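Local coordinates for protein discoidin-2 (Dictyostelium discoideum, PDB 2VM9) that binds galactose and N-acetylgalactosamine as a trimeric, calcium-containing lectin, and may take part in spore formation and assembly of the spore coat, at residues S163-S175 with T184-L196. Numbering follows the deposited sequence. Where two conformers were deposited one is given.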
ATOM      1  N   SER A 163       7.993   5.256   4.178  1.00 18.53           N
ATOM      2  CA  SER A 163       8.724   4.259   4.936  1.00 17.37           C
ATOM      3  C   SER A 163       9.330   5.005   6.127  1.00 17.08           C
ATOM      4  O   SER A 163       9.634   6.199   6.027  1.00 16.17           O
ATOM      5  CB  SER A 163       9.842   3.668   4.086  1.00 18.08           C
ATOM      6  OG  SER A 163       9.326   2.811   3.058  1.00 19.14           O
ATOM      7  N   VAL A 164       9.484   4.297   7.241  1.00 16.07           N
ATOM      8  CA  VAL A 164       9.853   4.931   8.511  1.00 16.03           C
ATOM      9  C   VAL A 164      10.818   4.026   9.281  1.00 14.81           C
ATOM     10  O   VAL A 164      10.609   2.829   9.368  1.00 14.79           O
ATOM     11  CB  VAL A 164       8.587   5.214   9.381  1.00 16.44           C
ATOM     12  CG1 VAL A 164       8.961   5.671  10.789  1.00 16.74           C
ATOM     13  CG2 VAL A 164       7.664   6.248   8.722  1.00 17.37           C
ATOM     14  N   GLN A 165      11.875   4.607   9.843  1.00 13.77           N
ATOM     15  CA  GLN A 165      12.663   3.909  10.856  1.00 13.44           C
ATOM     16  C   GLN A 165      12.830   4.869  12.022  1.00 12.93           C
ATOM     17  O   GLN A 165      12.821   6.088  11.843  1.00 11.24           O
ATOM     18  CB  GLN A 165      14.022   3.468  10.334  1.00 13.35           C
ATOM     19  CG  GLN A 165      13.962   2.456   9.171  1.00 13.52           C
ATOM     20  CD  GLN A 165      15.321   2.024   8.745  1.00 15.03           C
ATOM     21  OE1 GLN A 165      16.004   1.276   9.460  1.00 17.21           O
ATOM     22  NE2 GLN A 165      15.756   2.504   7.588  1.00 13.39           N
ATOM     23  N   VAL A 166      12.985   4.307  13.208  1.00 12.03           N
ATOM     24  CA  VAL A 166      13.008   5.133  14.399  1.00 12.07           C
ATOM     25  C   VAL A 166      14.175   4.722  15.293  1.00 11.74           C
ATOM     26  O   VAL A 166      14.733   3.609  15.171  1.00 10.81           O
ATOM     27  CB  VAL A 166      11.687   5.022  15.200  1.00 12.17           C
ATOM     28  CG1 VAL A 166      10.462   5.394  14.344  1.00 13.11           C
ATOM     29  CG2 VAL A 166      11.557   3.621  15.797  1.00 11.97           C
ATOM     30  N   GLY A 167      14.531   5.602  16.220  1.00 10.83           N
ATOM     31  CA  GLY A 167      15.585   5.236  17.164  1.00  9.78           C
ATOM     32  C   GLY A 167      15.770   6.364  18.168  1.00  9.39           C
ATOM     33  O   GLY A 167      15.011   7.326  18.196  1.00  9.72           O
ATOM     34  N   GLU A 168      16.780   6.214  18.999  1.00  9.96           N
ATOM     35  CA  GLU A 168      17.091   7.249  19.972  1.00 10.35           C
ATOM     36  C   GLU A 168      18.588   7.485  19.980  1.00  9.93           C
ATOM     37  O   GLU A 168      19.376   6.609  19.616  1.00  9.12           O
ATOM     38  CB  GLU A 168      16.586   6.887  21.358  1.00 11.42           C
ATOM     39  CG  GLU A 168      17.253   5.718  22.056  1.00 16.12           C
ATOM     40  CD  GLU A 168      16.994   5.775  23.575  1.00 21.87           C
ATOM     41  OE1 GLU A 168      15.858   5.548  24.002  1.00 21.66           O
ATOM     42  OE2 GLU A 168      17.940   6.067  24.338  1.00 28.83           O
ATOM     43  N   VAL A 169      18.976   8.668  20.408  1.00  9.12           N
ATOM     44  CA  VAL A 169      20.381   9.013  20.438  1.00  9.34           C
ATOM     45  C   VAL A 169      20.603   9.999  21.595  1.00  8.36           C
ATOM     46  O   VAL A 169      19.795  10.887  21.800  1.00  7.85           O
ATOM     47  CB  VAL A 169      20.856   9.578  19.056  1.00 10.26           C
ATOM     48  CG1 VAL A 169      19.970  10.717  18.572  1.00 13.04           C
ATOM     49  CG2 VAL A 169      22.335   9.968  19.075  1.00 11.82           C
ATOM     50  N   SER A 170      21.705   9.832  22.312  1.00  8.15           N
ATOM     51  CA  SER A 170      22.045  10.710  23.443  1.00  7.95           C
ATOM     52  C   SER A 170      23.480  11.159  23.315  1.00  8.11           C
ATOM     53  O   SER A 170      24.263  10.585  22.550  1.00  7.83           O
ATOM     54  CB  SER A 170      21.916   9.941  24.770  1.00  9.14           C
ATOM     55  OG  SER A 170      20.607   9.415  24.978  1.00 10.95           O
ATOM     56  N   ILE A 171      23.840  12.193  24.071  1.00  7.68           N
ATOM     57  CA  ILE A 171      25.250  12.573  24.137  1.00  7.11           C
ATOM     58  C   ILE A 171      26.033  11.418  24.761  1.00  8.31           C
ATOM     59  O   ILE A 171      27.023  10.948  24.182  1.00  8.21           O
ATOM     60  CB  ILE A 171      25.442  13.859  24.962  1.00  6.64           C
ATOM     61  CG1 ILE A 171      24.657  15.014  24.321  1.00  5.56           C
ATOM     62  CG2 ILE A 171      26.954  14.211  25.045  1.00  7.00           C
ATOM     63  CD1 ILE A 171      24.671  16.326  25.112  1.00  6.76           C
ATOM     64  N   GLY A 172      25.586  10.964  25.935  1.00  8.26           N
ATOM     65  CA  GLY A 172      26.113   9.739  26.520  1.00  9.74           C
ATOM     66  C   GLY A 172      27.416   9.921  27.257  1.00  9.27           C
ATOM     67  O   GLY A 172      27.981   8.947  27.780  1.00 10.59           O
ATOM     68  N   ASP A 173      27.884  11.165  27.321  1.00  8.36           N
ATOM     69  CA  ASP A 173      29.061  11.522  28.106  1.00  8.17           C
ATOM     70  C   ASP A 173      29.052  13.026  28.405  1.00  8.08           C
ATOM     71  O   ASP A 173      28.063  13.711  28.127  1.00  7.23           O
ATOM     72  CB  ASP A 173      30.361  11.096  27.398  1.00  8.49           C
ATOM     73  CG  ASP A 173      30.674  11.913  26.152  1.00 10.85           C
ATOM     74  OD1 ASP A 173      30.031  12.955  25.887  1.00  8.71           O
ATOM     75  OD2 ASP A 173      31.626  11.519  25.424  1.00 14.37           O
ATOM     76  N   ARG A 174      30.162  13.523  28.958  1.00  7.52           N
ATOM     77  CA  ARG A 174      30.206  14.901  29.470  1.00  9.10           C
ATOM     78  C   ARG A 174      30.807  15.891  28.469  1.00  8.78           C
ATOM     79  O   ARG A 174      31.322  16.960  28.865  1.00  8.24           O
ATOM     80  CB  ARG A 174      30.979  14.953  30.789  1.00  9.60           C
ATOM     81  CG  ARG A 174      30.545  13.908  31.785  1.00 13.09           C
ATOM     82  CD  ARG A 174      29.127  14.135  32.294  1.00 12.16           C
ATOM     83  NE  ARG A 174      28.052  13.678  31.389  1.00 12.00           N
ATOM     84  CZ  ARG A 174      27.591  12.433  31.291  1.00 13.86           C
ATOM     85  NH1 ARG A 174      28.135  11.449  32.025  1.00 14.98           N
ATOM     86  NH2 ARG A 174      26.579  12.163  30.458  1.00 11.49           N
ATOM     87  N   SER A 175      30.710  15.545  27.190  1.00  8.20           N
ATOM     88  CA  SER A 175      31.272  16.338  26.104  1.00  9.49           C
ATOM     89  C   SER A 175      30.841  17.805  26.120  1.00  9.30           C
ATOM     90  O   SER A 175      31.629  18.683  25.726  1.00 10.12           O
ATOM     91  CB  SER A 175      30.878  15.733  24.753  1.00  9.95           C
ATOM     92  OG  SER A 175      31.635  14.593  24.521  1.00 15.48           O
ATOM     93  N   THR A 184      29.623  22.073  20.380  1.00  8.98           N
ATOM     94  CA  THR A 184      28.780  21.076  19.705  1.00 10.60           C
ATOM     95  C   THR A 184      29.458  19.727  19.722  1.00 11.49           C
ATOM     96  O   THR A 184      30.693  19.636  19.788  1.00 13.07           O
ATOM     97  CB  THR A 184      28.374  21.481  18.228  1.00 11.60           C
ATOM     98  OG1 THR A 184      29.532  21.488  17.372  1.00 14.25           O
ATOM     99  CG2 THR A 184      27.753  22.835  18.161  1.00 11.40           C
ATOM    100  N   ILE A 185      28.664  18.676  19.710  1.00 11.41           N
ATOM    101  CA  ILE A 185      29.207  17.332  19.514  1.00 12.01           C
ATOM    102  C   ILE A 185      28.281  16.592  18.571  1.00 12.58           C
ATOM    103  O   ILE A 185      27.078  16.859  18.538  1.00 12.37           O
ATOM    104  CB  ILE A 185      29.406  16.572  20.817  1.00 12.08           C
ATOM    105  CG1 ILE A 185      28.117  16.405  21.632  1.00 12.77           C
ATOM    106  CG2 ILE A 185      30.484  17.217  21.646  1.00 14.41           C
ATOM    107  CD1 ILE A 185      27.311  15.125  21.174  1.00 15.11           C
ATOM    108  N   VAL A 186      28.852  15.683  17.805  1.00 11.34           N
ATOM    109  CA  VAL A 186      28.084  14.973  16.814  1.00 11.79           C
ATOM    110  C   VAL A 186      28.028  13.529  17.272  1.00 11.68           C
ATOM    111  O   VAL A 186      29.065  12.958  17.639  1.00 10.76           O
ATOM    112  CB  VAL A 186      28.775  15.050  15.421  1.00 12.86           C
ATOM    113  CG1 VAL A 186      28.240  13.965  14.492  1.00 15.82           C
ATOM    114  CG2 VAL A 186      28.584  16.400  14.826  1.00 15.57           C
ATOM    115  N   ARG A 187      26.836  12.951  17.246  1.00 10.60           N
ATOM    116  CA  ARG A 187      26.690  11.513  17.398  1.00 11.14           C
ATOM    117  C   ARG A 187      26.208  10.966  16.077  1.00 12.53           C
ATOM    118  O   ARG A 187      25.162  11.379  15.578  1.00 11.61           O
ATOM    119  CB  ARG A 187      25.685  11.167  18.504  1.00 10.82           C
ATOM    120  CG  ARG A 187      26.175  11.509  19.894  1.00 11.71           C
ATOM    121  CD  ARG A 187      27.381  10.648  20.259  1.00 15.44           C
ATOM    122  NE  ARG A 187      27.985  11.036  21.529  1.00 17.99           N
ATOM    123  CZ  ARG A 187      29.041  11.842  21.661  1.00 21.82           C
ATOM    124  NH1 ARG A 187      29.629  12.383  20.595  1.00 24.08           N
ATOM    125  NH2 ARG A 187      29.525  12.104  22.872  1.00 22.88           N
ATOM    126  N   HIS A 188      26.968  10.026  15.507  1.00 13.26           N
ATOM    127  CA  HIS A 188      26.524   9.449  14.255  0.50 13.77           C
ATOM    128  C   HIS A 188      25.597   8.292  14.501  1.00 14.24           C
ATOM    129  O   HIS A 188      25.855   7.416  15.331  1.00 15.94           O
ATOM    130  CB  HIS A 188      27.657   9.042  13.312  0.50 13.78           C
ATOM    131  CG  HIS A 188      27.150   8.553  11.993  0.50 13.34           C
ATOM    132  ND1 HIS A 188      26.726   9.408  10.999  0.50 11.76           N
ATOM    133  CD2 HIS A 188      26.934   7.300  11.532  0.50 11.92           C
ATOM    134  CE1 HIS A 188      26.301   8.700   9.968  0.50 12.50           C
ATOM    135  NE2 HIS A 188      26.417   7.420  10.267  0.50 11.27           N
ATOM    136  N   VAL A 189      24.465   8.333  13.809  1.00 14.34           N
ATOM    137  CA  VAL A 189      23.414   7.350  13.933  1.00 14.18           C
ATOM    138  C   VAL A 189      23.370   6.538  12.640  1.00 14.46           C
ATOM    139  O   VAL A 189      23.338   7.091  11.554  1.00 13.14           O
ATOM    140  CB  VAL A 189      22.052   8.039  14.213  1.00 14.90           C
ATOM    141  CG1 VAL A 189      20.937   7.011  14.385  1.00 15.06           C
ATOM    142  CG2 VAL A 189      22.161   8.952  15.469  1.00 15.08           C
ATOM    143  N   LYS A 190      23.396   5.225  12.772  1.00 15.67           N
ATOM    144  CA  LYS A 190      23.240   4.351  11.610  1.00 18.21           C
ATOM    145  C   LYS A 190      21.827   3.787  11.666  1.00 17.24           C
ATOM    146  O   LYS A 190      21.399   3.298  12.715  1.00 18.19           O
ATOM    147  CB  LYS A 190      24.290   3.230  11.667  1.00 18.36           C
ATOM    148  CG  LYS A 190      24.300   2.323  10.442  1.00 21.87           C
ATOM    149  CD  LYS A 190      25.323   1.187  10.601  1.00 22.67           C
ATOM    150  CE  LYS A 190      24.707  -0.164  10.202  1.00 29.22           C
ATOM    151  NZ  LYS A 190      23.516  -0.537  11.070  1.00 32.11           N
ATOM    152  N   PHE A 191      21.084   3.880  10.560  1.00 16.86           N
ATOM    153  CA  PHE A 191      19.719   3.345  10.516  1.00 16.38           C
ATOM    154  C   PHE A 191      19.808   1.824  10.635  1.00 17.69           C
ATOM    155  O   PHE A 191      20.759   1.236  10.127  1.00 18.18           O
ATOM    156  CB  PHE A 191      18.997   3.715   9.209  1.00 15.48           C
ATOM    157  CG  PHE A 191      18.815   5.201   9.004  1.00 12.27           C
ATOM    158  CD1 PHE A 191      18.264   6.006  10.018  1.00 10.93           C
ATOM    159  CD2 PHE A 191      19.166   5.795   7.792  1.00 10.13           C
ATOM    160  CE1 PHE A 191      18.099   7.391   9.819  1.00  9.72           C
ATOM    161  CE2 PHE A 191      19.001   7.180   7.578  1.00  9.71           C
ATOM    162  CZ  PHE A 191      18.461   7.979   8.610  1.00 11.21           C
ATOM    163  N   PRO A 192      18.839   1.192  11.317  1.00 18.59           N
ATOM    164  CA  PRO A 192      18.875  -0.281  11.357  1.00 20.00           C
ATOM    165  C   PRO A 192      19.058  -0.897   9.960  1.00 20.84           C
ATOM    166  O   PRO A 192      19.844  -1.840   9.802  1.00 21.62           O
ATOM    167  CB  PRO A 192      17.521  -0.640  11.952  1.00 20.31           C
ATOM    168  CG  PRO A 192      17.214   0.535  12.883  1.00 20.30           C
ATOM    169  CD  PRO A 192      17.707   1.738  12.090  1.00 18.80           C
ATOM    170  N   VAL A 193      18.380  -0.342   8.955  1.00 20.55           N
ATOM    171  CA  VAL A 193      18.477  -0.812   7.565  1.00 20.76           C
ATOM    172  C   VAL A 193      18.730   0.374   6.651  1.00 20.10           C
ATOM    173  O   VAL A 193      18.194   1.461   6.895  1.00 20.14           O
ATOM    174  CB  VAL A 193      17.137  -1.510   7.120  1.00 21.04           C
ATOM    175  CG1 VAL A 193      17.205  -1.990   5.661  1.00 21.06           C
ATOM    176  CG2 VAL A 193      16.804  -2.655   8.032  1.00 22.59           C
ATOM    177  N   GLU A 194      19.526   0.187   5.598  1.00 19.25           N
ATOM    178  CA  GLU A 194      19.789   1.274   4.659  1.00 19.22           C
ATOM    179  C   GLU A 194      18.542   1.573   3.822  1.00 19.26           C
ATOM    180  O   GLU A 194      17.889   0.653   3.306  1.00 19.96           O
ATOM    181  CB  GLU A 194      20.996   0.976   3.757  1.00 18.89           C
ATOM    182  CG  GLU A 194      21.327   2.112   2.800  1.00 19.35           C
ATOM    183  CD  GLU A 194      22.568   1.875   1.942  1.00 20.35           C
ATOM    184  OE1 GLU A 194      23.192   0.798   2.039  1.00 20.15           O
ATOM    185  OE2 GLU A 194      22.933   2.797   1.194  1.00 20.98           O
ATOM    186  N   PHE A 195      18.190   2.852   3.729  1.00 17.75           N
ATOM    187  CA  PHE A 195      17.081   3.299   2.896  1.00 17.71           C
ATOM    188  C   PHE A 195      17.477   3.244   1.411  1.00 17.96           C
ATOM    189  O   PHE A 195      18.663   3.304   1.065  1.00 17.69           O
ATOM    190  CB  PHE A 195      16.694   4.751   3.220  1.00 17.07           C
ATOM    191  CG  PHE A 195      15.879   4.934   4.493  1.00 15.89           C
ATOM    192  CD1 PHE A 195      14.545   4.573   4.550  1.00 14.29           C
ATOM    193  CD2 PHE A 195      16.440   5.559   5.600  1.00 16.67           C
ATOM    194  CE1 PHE A 195      13.778   4.786   5.708  1.00 14.59           C
ATOM    195  CE2 PHE A 195      15.679   5.773   6.769  1.00 14.74           C
ATOM    196  CZ  PHE A 195      14.360   5.392   6.825  1.00 15.18           C
ATOM    197  N   LEU A 196      16.471   3.193   0.538  1.00 19.12           N
ATOM    198  CA  LEU A 196      16.716   3.279  -0.910  1.00 19.90           C
ATOM    199  C   LEU A 196      17.028   4.701  -1.390  1.00 20.14           C
ATOM    200  O   LEU A 196      17.771   4.896  -2.365  1.00 21.40           O
ATOM    201  CB  LEU A 196      15.534   2.677  -1.686  1.00 20.36           C
ATOM    202  CG  LEU A 196      15.329   1.178  -1.452  1.00 22.14           C
ATOM    203  CD1 LEU A 196      14.072   0.683  -2.180  1.00 25.12           C
ATOM    204  CD2 LEU A 196      16.571   0.412  -1.893  1.00 22.24           C
TER
HETATM  205  O   HOH W   1      32.619  12.067  23.036  1.00 22.71           O
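Gln165 grips the backbone of Val193 with both ends of its amide and so illustrates how one side chain can pin a loop to a facing strand. Val193 N comes to OE1 in the carbonyl plane, on a lone pair, at 2.9 Å, while NE2 returns a nearly straight bond of 2.7 Å to Val193 O, with 165° at the hydrogen. NE2 also lies over the centre of one face of the Phe195 ring, whose CZ is 3.3 Å away; amide and ring planes stand 64° apart. The Phe195 edge in turn meets a face of Phe191, a T-shaped stack. Tyr159 of a second subunit packs against Phe195.

At the far end Arg187, bent at chi2 (-65°), swings its guanidinium edge onto the chain beyond strand 163-170. NE donates to Ile171 O at 2.8 Å, with a weak second bond from NH2, and NH2 forms a salt bridge with Asp173 OD1 at 3.2 Å. That carboxylate is held by an Asx turn to Ser175 N and by Ser175 OG, and CD1 of Ile185 sits above one guanidinium face, toward its rim. Between the two polar clamps, Val169 CG2 packs on Val189 CG2 at 3.8 Å.

The two antiparallel strands belong to different sheets of the lectin-like β-sandwich: 163-170 pairs with 243-254, and 183-190 with 230-237, whose Phe231 and Phe235 also touch Val189 and Ile185.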